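Local structure of mevalonate kinase, putative (Leishmania major, 2HFS) at residues G26-V31 with K203-V208; I37-S42 with Y322-S327; Y189-G194 with A304-L309. The protein probably catalyses the ATP-dependent phosphorylation of (R)-mevalonate to (R)-5-phosphomevalonate, the first of three steps from mevalonate to isopentenyl diphosphate. One frame throughout, in Å; residues are numbered along the deposited sequence.

Contact 1: residues G26-V31 with K203-V208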
loop_
_atom_site.group_PDB
_atom_site.type_symbol
_atom_site.label_atom_id
_atom_site.label_comp_id
_atom_site.label_asym_id
_atom_site.label_seq_id
_atom_site.Cartn_x
_atom_site.Cartn_y
_atom_site.Cartn_z
ATOM N N GLY A 26 -10.850 4.147 -5.577
ATOM C CA GLY A 26 -11.852 3.119 -5.374
ATOM C C GLY A 26 -11.830 2.334 -4.073
ATOM O O GLY A 26 -12.459 1.302 -3.976
ATOM N N GLU A 27 -11.114 2.831 -3.069
ATOM C CA GLU A 27 -11.280 2.328 -1.706
ATOM C C GLU A 27 -12.763 2.330 -1.315
ATOM O O GLU A 27 -13.518 3.260 -1.658
ATOM C CB GLU A 27 -10.512 3.160 -0.688
ATOM C CG GLU A 27 -10.760 4.653 -0.776
ATOM C CD GLU A 27 -9.807 5.312 -1.763
ATOM O OE1 GLU A 27 -8.597 5.424 -1.436
ATOM O OE2 GLU A 27 -10.247 5.680 -2.878
ATOM N N HIS A 28 -13.166 1.301 -0.580
ATOM C CA HIS A 28 -14.566 1.134 -0.148
ATOM C C HIS A 28 -15.559 0.693 -1.219
ATOM O O HIS A 28 -16.321 -0.260 -1.009
ATOM C CB HIS A 28 -15.055 2.369 0.630
ATOM C CG HIS A 28 -14.367 2.530 1.943
ATOM N ND1 HIS A 28 -14.647 1.724 3.024
ATOM C CD2 HIS A 28 -13.374 3.361 2.336
ATOM C CE1 HIS A 28 -13.866 2.059 4.034
ATOM N NE2 HIS A 28 -13.070 3.039 3.638
ATOM N N PHE A 29 -15.553 1.356 -2.372
ATOM C CA PHE A 29 -16.476 0.987 -3.456
ATOM C C PHE A 29 -16.126 -0.358 -4.092
ATOM O O PHE A 29 -17.008 -1.090 -4.591
ATOM C CB PHE A 29 -16.522 2.092 -4.506
ATOM C CG PHE A 29 -17.115 3.378 -3.988
ATOM C CD1 PHE A 29 -16.311 4.485 -3.740
ATOM C CD2 PHE A 29 -18.482 3.469 -3.716
ATOM C CE1 PHE A 29 -16.863 5.674 -3.245
ATOM C CE2 PHE A 29 -19.047 4.666 -3.240
ATOM C CZ PHE A 29 -18.224 5.766 -2.993
ATOM N N VAL A 30 -14.839 -0.684 -4.050
ATOM C CA VAL A 30 -14.331 -1.975 -4.503
ATOM C C VAL A 30 -14.963 -3.169 -3.755
ATOM O O VAL A 30 -15.179 -4.239 -4.342
ATOM C CB VAL A 30 -12.784 -2.009 -4.391
ATOM C CG1 VAL A 30 -12.331 -1.918 -2.911
ATOM C CG2 VAL A 30 -12.209 -3.233 -5.072
ATOM N N VAL A 31 -15.241 -2.978 -2.467
ATOM C CA VAL A 31 -15.934 -3.964 -1.641
ATOM C C VAL A 31 -17.285 -4.352 -2.265
ATOM O O VAL A 31 -17.756 -5.474 -2.086
ATOM C CB VAL A 31 -16.101 -3.435 -0.196
ATOM C CG1 VAL A 31 -16.994 -4.334 0.669
ATOM C CG2 VAL A 31 -14.729 -3.258 0.446
ATOM N N LYS A 203 -13.989 -2.085 10.754
ATOM C CA LYS A 203 -15.005 -1.210 11.360
ATOM C C LYS A 203 -15.602 -0.165 10.402
ATOM O O LYS A 203 -16.811 0.084 10.412
ATOM C CB LYS A 203 -14.443 -0.522 12.600
ATOM C CG LYS A 203 -15.255 0.666 13.065
ATOM C CD LYS A 203 -14.923 1.068 14.494
ATOM C CE LYS A 203 -16.000 1.989 15.059
ATOM N NZ LYS A 203 -16.421 3.034 14.078
ATOM N N VAL A 204 -14.750 0.457 9.593
ATOM C CA VAL A 204 -15.200 1.475 8.643
ATOM C C VAL A 204 -15.983 0.810 7.505
ATOM O O VAL A 204 -17.058 1.283 7.104
ATOM C CB VAL A 204 -13.987 2.300 8.102
ATOM C CG1 VAL A 204 -14.443 3.301 7.071
ATOM C CG2 VAL A 204 -13.252 3.010 9.258
ATOM N N VAL A 205 -15.437 -0.291 6.985
ATOM C CA VAL A 205 -16.083 -1.045 5.903
ATOM C C VAL A 205 -17.471 -1.505 6.331
ATOM O O VAL A 205 -18.400 -1.480 5.542
ATOM C CB VAL A 205 -15.219 -2.251 5.403
ATOM C CG1 VAL A 205 -16.046 -3.232 4.582
ATOM C CG2 VAL A 205 -14.020 -1.768 4.564
ATOM N N ASN A 206 -17.612 -1.911 7.587
ATOM C CA ASN A 206 -18.927 -2.320 8.097
ATOM C C ASN A 206 -19.902 -1.159 8.306
ATOM O O ASN A 206 -21.109 -1.295 8.040
ATOM C CB ASN A 206 -18.764 -3.192 9.332
ATOM C CG ASN A 206 -18.030 -4.475 9.018
ATOM O OD1 ASN A 206 -18.258 -5.090 7.967
ATOM N ND2 ASN A 206 -17.146 -4.892 9.919
ATOM N N ASP A 207 -19.383 -0.012 8.734
ATOM C CA ASP A 207 -20.168 1.232 8.719
ATOM C C ASP A 207 -20.711 1.535 7.317
ATOM O O ASP A 207 -21.853 1.959 7.177
ATOM C CB ASP A 207 -19.350 2.427 9.221
ATOM C CG ASP A 207 -19.251 2.482 10.734
ATOM O OD1 ASP A 207 -19.806 1.597 11.414
ATOM O OD2 ASP A 207 -18.615 3.367 11.329
ATOM N N VAL A 208 -19.890 1.322 6.284
ATOM C CA VAL A 208 -20.333 1.539 4.903
ATOM C C VAL A 208 -21.423 0.527 4.519
ATOM O O VAL A 208 -22.414 0.893 3.872
ATOM C CB VAL A 208 -19.142 1.565 3.887
ATOM C CG1 VAL A 208 -19.633 1.824 2.457
ATOM C CG2 VAL A 208 -18.136 2.634 4.279
#
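His28 meets three valines of helix 201-214, and the contacts across this interface are apolar. The imidazole atom CE1 of His28 comes within 3.3 Å of Val204 CG1, a tight approach in which the two side chains cross at about a right angle. One helical turn on, Val208 CG2 lies 3.8 Å from His28 ND1. Between these two valines in sequence, Val205 CG2 sits 3.9 Å from His28 CE1, so methyls of all three valines gather round ND1 and CE1, neither squarely over the ring face nor in line with its edge.

A purely aliphatic pair continues the interface, with Val31 CG1 4.2 Å from Val205 CG1.

Polar ends are engaged elsewhere. His28 NE2 hydrogen-bonds to Thr286 O, which probably helps to set the rotation of the ring, while on the helix Lys203 NZ and Asp207 OD2 form a salt bridge at 3.5 Å, with Arg288 as a second partner of that carboxylate. Glu27 likewise reaches Lys282 and Gly285. Residues 26-28 read Gly-Glu-His, part of the first conserved GHMP kinase motif, held here against the glycine-rich loop of the third.

Contact 2: residues I37-S42 with Y322-S327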
loop_
_atom_site.group_PDB
_atom_site.type_symbol
_atom_site.label_atom_id
_atom_site.label_comp_id
_atom_site.label_asym_id
_atom_site.label_seq_id
_atom_site.Cartn_x
_atom_site.Cartn_y
_atom_site.Cartn_z
ATOM N N ILE A 37 -8.014 1.319 -8.579
ATOM C CA ILE A 37 -6.685 1.505 -9.113
ATOM C C ILE A 37 -5.759 1.662 -7.917
ATOM O O ILE A 37 -5.909 2.584 -7.104
ATOM C CB ILE A 37 -6.606 2.713 -10.106
ATOM C CG1 ILE A 37 -7.604 2.544 -11.274
ATOM C CG2 ILE A 37 -5.161 2.895 -10.631
ATOM C CD1 ILE A 37 -7.720 3.772 -12.255
ATOM N N VAL A 38 -4.828 0.724 -7.810
ATOM C CA VAL A 38 -3.828 0.715 -6.760
ATOM C C VAL A 38 -2.447 0.931 -7.368
ATOM O O VAL A 38 -2.142 0.456 -8.478
ATOM C CB VAL A 38 -3.858 -0.594 -5.944
ATOM C CG1 VAL A 38 -2.827 -0.552 -4.832
ATOM C CG2 VAL A 38 -5.247 -0.836 -5.363
ATOM N N ALA A 39 -1.619 1.667 -6.642
ATOM C CA ALA A 39 -0.325 2.035 -7.152
ATOM C C ALA A 39 0.741 1.453 -6.251
ATOM O O ALA A 39 0.791 1.770 -5.052
ATOM C CB ALA A 39 -0.218 3.528 -7.236
ATOM N N GLY A 40 1.563 0.576 -6.814
ATOM C CA GLY A 40 2.755 0.087 -6.126
ATOM C C GLY A 40 3.888 1.057 -6.388
ATOM O O GLY A 40 4.354 1.189 -7.530
ATOM N N ILE A 41 4.354 1.718 -5.329
ATOM C CA ILE A 41 5.294 2.832 -5.473
ATOM C C ILE A 41 6.754 2.355 -5.559
ATOM O O ILE A 41 7.046 1.185 -5.266
ATOM C CB ILE A 41 5.073 3.859 -4.348
ATOM C CG1 ILE A 41 5.251 3.245 -2.954
ATOM C CG2 ILE A 41 3.641 4.497 -4.450
ATOM C CD1 ILE A 41 5.484 4.321 -1.861
ATOM N N SER A 42 7.666 3.233 -5.967
ATOM C CA SER A 42 9.073 2.824 -6.165
ATOM C C SER A 42 9.727 2.510 -4.849
ATOM O O SER A 42 10.635 1.676 -4.776
ATOM C CB SER A 42 9.898 3.954 -6.803
ATOM O OG SER A 42 9.454 4.271 -8.093
ATOM N N TYR A 322 6.706 10.324 -2.783
ATOM C CA TYR A 322 6.761 8.983 -3.327
ATOM C C TYR A 322 6.515 9.076 -4.831
ATOM O O TYR A 322 5.996 10.081 -5.316
ATOM C CB TYR A 322 5.723 8.086 -2.641
ATOM C CG TYR A 322 6.072 7.672 -1.198
ATOM C CD1 TYR A 322 5.070 7.370 -0.273
ATOM C CD2 TYR A 322 7.400 7.574 -0.781
ATOM C CE1 TYR A 322 5.386 6.971 1.056
ATOM C CE2 TYR A 322 7.731 7.192 0.530
ATOM C CZ TYR A 322 6.716 6.875 1.438
ATOM O OH TYR A 322 7.026 6.474 2.725
ATOM N N THR A 323 6.907 8.050 -5.578
ATOM C CA THR A 323 6.665 8.048 -7.034
ATOM C C THR A 323 6.153 6.707 -7.539
ATOM O O THR A 323 6.420 5.645 -6.965
ATOM C CB THR A 323 7.927 8.420 -7.857
ATOM O OG1 THR A 323 8.932 7.422 -7.665
ATOM C CG2 THR A 323 8.588 9.722 -7.385
ATOM N N VAL A 324 5.407 6.772 -8.633
ATOM C CA VAL A 324 5.043 5.596 -9.377
ATOM C C VAL A 324 5.787 5.597 -10.703
ATOM O O VAL A 324 5.794 6.585 -11.445
ATOM C CB VAL A 324 3.537 5.491 -9.614
ATOM C CG1 VAL A 324 3.216 4.186 -10.333
ATOM C CG2 VAL A 324 2.787 5.595 -8.294
ATOM N N GLN A 325 6.411 4.462 -10.983
ATOM C CA GLN A 325 7.235 4.312 -12.160
ATOM C C GLN A 325 6.375 3.940 -13.365
ATOM O O GLN A 325 5.420 3.170 -13.222
ATOM C CB GLN A 325 8.257 3.221 -11.888
ATOM C CG GLN A 325 9.476 3.314 -12.760
ATOM C CD GLN A 325 10.371 2.114 -12.587
ATOM O OE1 GLN A 325 11.204 1.829 -13.453
ATOM N NE2 GLN A 325 10.195 1.392 -11.467
ATOM N N PRO A 326 6.699 4.487 -14.539
ATOM C CA PRO A 326 6.027 4.095 -15.778
ATOM C C PRO A 326 6.330 2.650 -16.121
ATOM O O PRO A 326 7.448 2.186 -15.905
ATOM C CB PRO A 326 6.661 5.003 -16.835
ATOM C CG PRO A 326 7.284 6.120 -16.062
ATOM C CD PRO A 326 7.722 5.522 -14.777
ATOM N N SER A 327 5.329 1.959 -16.652
ATOM C CA SER A 327 5.452 0.558 -17.030
ATOM C C SER A 327 6.283 0.368 -18.303
ATOM O O SER A 327 6.938 -0.656 -18.471
ATOM C CB SER A 327 4.062 -0.032 -17.238
ATOM O OG SER A 327 3.398 0.633 -18.306
HETATM O O HOH W 1 6.173 2.072 -9.169
#
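Ile41 and Ser42 meet Tyr322, Thr323 and Val324 where the two sheets of the GHMP kinase fold join: strand 36-52 belongs to the mixed N-terminal sheet, strand 318-324 is an outer strand of the four-stranded antiparallel C-terminal one. Their short segments approach to 6.2 Å between axes at 113°, far from both parallel and antiparallel, so the two do not pair as regular neighbours in one sheet.

The Ile41 side chain can be followed outward. Ile41 CB lies 3.4 Å from Thr323 O. The CG2 branch heads for Val324, with Ile41 CG2 4.1 Å from Val324 CG2, the methyl that also packs on Ala39 CB. CG1 takes the crowded position between backbone N and carbonyl carbon (chi1 59°), and beyond it CD1 extends anti to CA. That tip sits over one face of the Tyr322 ring, offset toward the CG-CD1 rim, as a CH-pi contact with Ile41 CD1 3.7 Å from the ring centroid. Tyr322 OH is held in turn by Val107 N.

Polar bonds flank this packing. Ser42 N donates to Thr323 O at 2.9 Å, fairly straight at 157°, and Ser42 OG shares a hydrogen bond of 3.2 Å with Thr323 OG1. Farther along, one water bridges the backbones, donating to Gly40 O at 2.6 Å and accepting from Gln325 N at 3.0 Å.

Contact 3: residues Y189-G194 with A304-L309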
loop_
_atom_site.group_PDB
_atom_site.type_symbol
_atom_site.label_atom_id
_atom_site.label_comp_id
_atom_site.label_asym_id
_atom_site.label_seq_id
_atom_site.Cartn_x
_atom_site.Cartn_y
_atom_site.Cartn_z
ATOM N N TYR A 189 4.291 11.800 -9.845
ATOM C CA TYR A 189 4.929 12.476 -8.744
ATOM C C TYR A 189 3.900 12.643 -7.608
ATOM O O TYR A 189 2.975 13.458 -7.717
ATOM C CB TYR A 189 5.485 13.826 -9.214
ATOM C CG TYR A 189 6.626 13.737 -10.216
ATOM C CD1 TYR A 189 6.401 13.933 -11.580
ATOM C CD2 TYR A 189 7.931 13.475 -9.800
ATOM C CE1 TYR A 189 7.445 13.852 -12.508
ATOM C CE2 TYR A 189 8.983 13.397 -10.720
ATOM C CZ TYR A 189 8.726 13.583 -12.068
ATOM O OH TYR A 189 9.762 13.503 -12.980
ATOM N N LEU A 190 4.046 11.842 -6.543
ATOM C CA LEU A 190 3.087 11.801 -5.443
ATOM C C LEU A 190 3.580 12.476 -4.172
ATOM O O LEU A 190 4.766 12.367 -3.810
ATOM C CB LEU A 190 2.705 10.338 -5.124
ATOM C CG LEU A 190 2.093 9.487 -6.243
ATOM C CD1 LEU A 190 1.750 8.074 -5.761
ATOM C CD2 LEU A 190 0.854 10.161 -6.793
ATOM N N VAL A 191 2.668 13.157 -3.474
ATOM C CA VAL A 191 2.938 13.560 -2.090
ATOM C C VAL A 191 1.944 12.742 -1.261
ATOM O O VAL A 191 0.745 12.810 -1.492
ATOM C CB VAL A 191 2.721 15.074 -1.819
ATOM C CG1 VAL A 191 3.034 15.384 -0.376
ATOM C CG2 VAL A 191 3.609 15.931 -2.714
ATOM N N VAL A 192 2.449 11.921 -0.350
ATOM C CA VAL A 192 1.564 11.153 0.506
ATOM C C VAL A 192 1.709 11.695 1.917
ATOM O O VAL A 192 2.824 11.988 2.361
ATOM C CB VAL A 192 1.853 9.642 0.460
ATOM C CG1 VAL A 192 0.860 8.870 1.364
ATOM C CG2 VAL A 192 1.815 9.121 -0.985
ATOM N N VAL A 193 0.587 11.843 2.616
ATOM C CA VAL A 193 0.588 12.540 3.920
ATOM C C VAL A 193 -0.034 11.656 4.997
ATOM O O VAL A 193 -1.137 11.138 4.814
ATOM C CB VAL A 193 -0.194 13.878 3.819
ATOM C CG1 VAL A 193 -0.245 14.590 5.149
ATOM C CG2 VAL A 193 0.393 14.789 2.753
ATOM N N GLY A 194 0.656 11.487 6.122
ATOM C CA GLY A 194 0.106 10.721 7.216
ATOM C C GLY A 194 -0.549 11.611 8.263
ATOM O O GLY A 194 0.040 12.639 8.657
ATOM N N ALA A 304 6.631 22.641 -3.995
ATOM C CA ALA A 304 5.692 23.676 -3.574
ATOM C C ALA A 304 4.614 23.091 -2.659
ATOM O O ALA A 304 4.250 23.698 -1.645
ATOM C CB ALA A 304 5.061 24.371 -4.790
ATOM N N ILE A 305 4.105 21.913 -3.011
ATOM C CA ILE A 305 3.092 21.269 -2.173
ATOM C C ILE A 305 3.665 20.878 -0.801
ATOM O O ILE A 305 3.032 21.132 0.218
ATOM C CB ILE A 305 2.443 20.067 -2.888
ATOM C CG1 ILE A 305 1.802 20.521 -4.204
ATOM C CG2 ILE A 305 1.432 19.382 -1.948
ATOM C CD1 ILE A 305 1.676 19.452 -5.233
ATOM N N VAL A 306 4.849 20.258 -0.772
ATOM C CA VAL A 306 5.475 19.918 0.510
ATOM C C VAL A 306 5.753 21.159 1.361
ATOM O O VAL A 306 5.469 21.153 2.561
ATOM C CB VAL A 306 6.750 19.088 0.333
ATOM C CG1 VAL A 306 7.320 18.705 1.687
ATOM C CG2 VAL A 306 6.435 17.838 -0.479
ATOM N N LYS A 307 6.295 22.211 0.743
ATOM C CA LYS A 307 6.480 23.504 1.420
ATOM C C LYS A 307 5.173 24.046 1.997
ATOM O O LYS A 307 5.141 24.514 3.129
ATOM C CB LYS A 307 7.057 24.545 0.458
ATOM C CG LYS A 307 8.581 24.635 0.473
ATOM C CD LYS A 307 9.082 26.070 0.200
ATOM C CE LYS A 307 9.060 26.444 -1.285
ATOM N NZ LYS A 307 9.940 27.621 -1.582
ATOM N N GLY A 308 4.098 23.977 1.208
ATOM C CA GLY A 308 2.801 24.548 1.599
ATOM C C GLY A 308 2.130 23.777 2.726
ATOM O O GLY A 308 1.522 24.362 3.628
ATOM N N LEU A 309 2.238 22.456 2.678
ATOM C CA LEU A 309 1.748 21.628 3.780
ATOM C C LEU A 309 2.467 21.949 5.095
ATOM O O LEU A 309 1.847 22.036 6.164
ATOM C CB LEU A 309 1.891 20.145 3.427
ATOM C CG LEU A 309 0.924 19.603 2.353
ATOM C CD1 LEU A 309 1.429 18.254 1.883
ATOM C CD2 LEU A 309 -0.544 19.498 2.856
#
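Leu309 N donates to Ile305 O at 2.9 Å, a helical backbone bond one turn long that joins two of the three residues which helix 299-312 turns to strand 188-194. Both residues point CB toward the strand, and Val306 completes the set from the flank.

On the strand, alternation puts Val191 and Val193 on the helix side, while Val192 points the other way. Val191 takes contacts on both branches. Val191 CG2 lies 4.2 Å from Ile305 CG2, and the CG2 of Val306 settles against both methyls, 4.1 Å from Val191 CG2 and only slightly farther from CG1. Val191 CG1, anti to the backbone N (chi1 -180°), is also 4.0 Å from Leu309 CD1, where the two side chains slide past each other in opposite directions.

The segments run nearly the same way, 19° apart, with axes 9.7 Å from each other at closest, the layering of an alpha/beta sandwich. Strand order 280-284, 291-296, 188-194, 318-324 with two helices on one face is the ferredoxin-like arrangement of the GHMP kinase C-terminal domain. Helix 299-312 is the crossover connecting the parallel strands 291-296 and 318-324, and it passes over strand 188-194, which lies between them.

Leu309 also serves the next strand residue on this face: its CD1 meets Val193 CG2 tip to tip at 3.7 Å. The Leu309 chain leaves with CG anti to the carbonyl carbon (chi1 -71°), and CD1 then continues anti to CA. Helix 264-275 closes in alongside, Ile269 touching Val193 and Cys273 touching both Ile305 and Leu309.

Overall arrangement
Contacts 2 and 3 share the C-terminal sheet, in which strands 188-194 and 318-324 are neighbours. Their centres are 16 Å apart, and Tyr322 O accepts a probable hydrogen bond from Leu190 N at 2.9 Å; Leu190 CD1 also packs on Val324 CG2. Val191 and Val193 place contact 3 on the helix-covered face, whereas Leu190 and Val192 point to the opposite face, where contact 2 joins the N-terminal sheet. Contact 1 stands apart, its centre 23 Å from that of contact 2 and 26 Å from that of contact 3, although its nearest atoms come within about 5 Å of contact 2. As in other GHMP kinases, the active site probably lies between the domains, close to the conserved loops around contact 1.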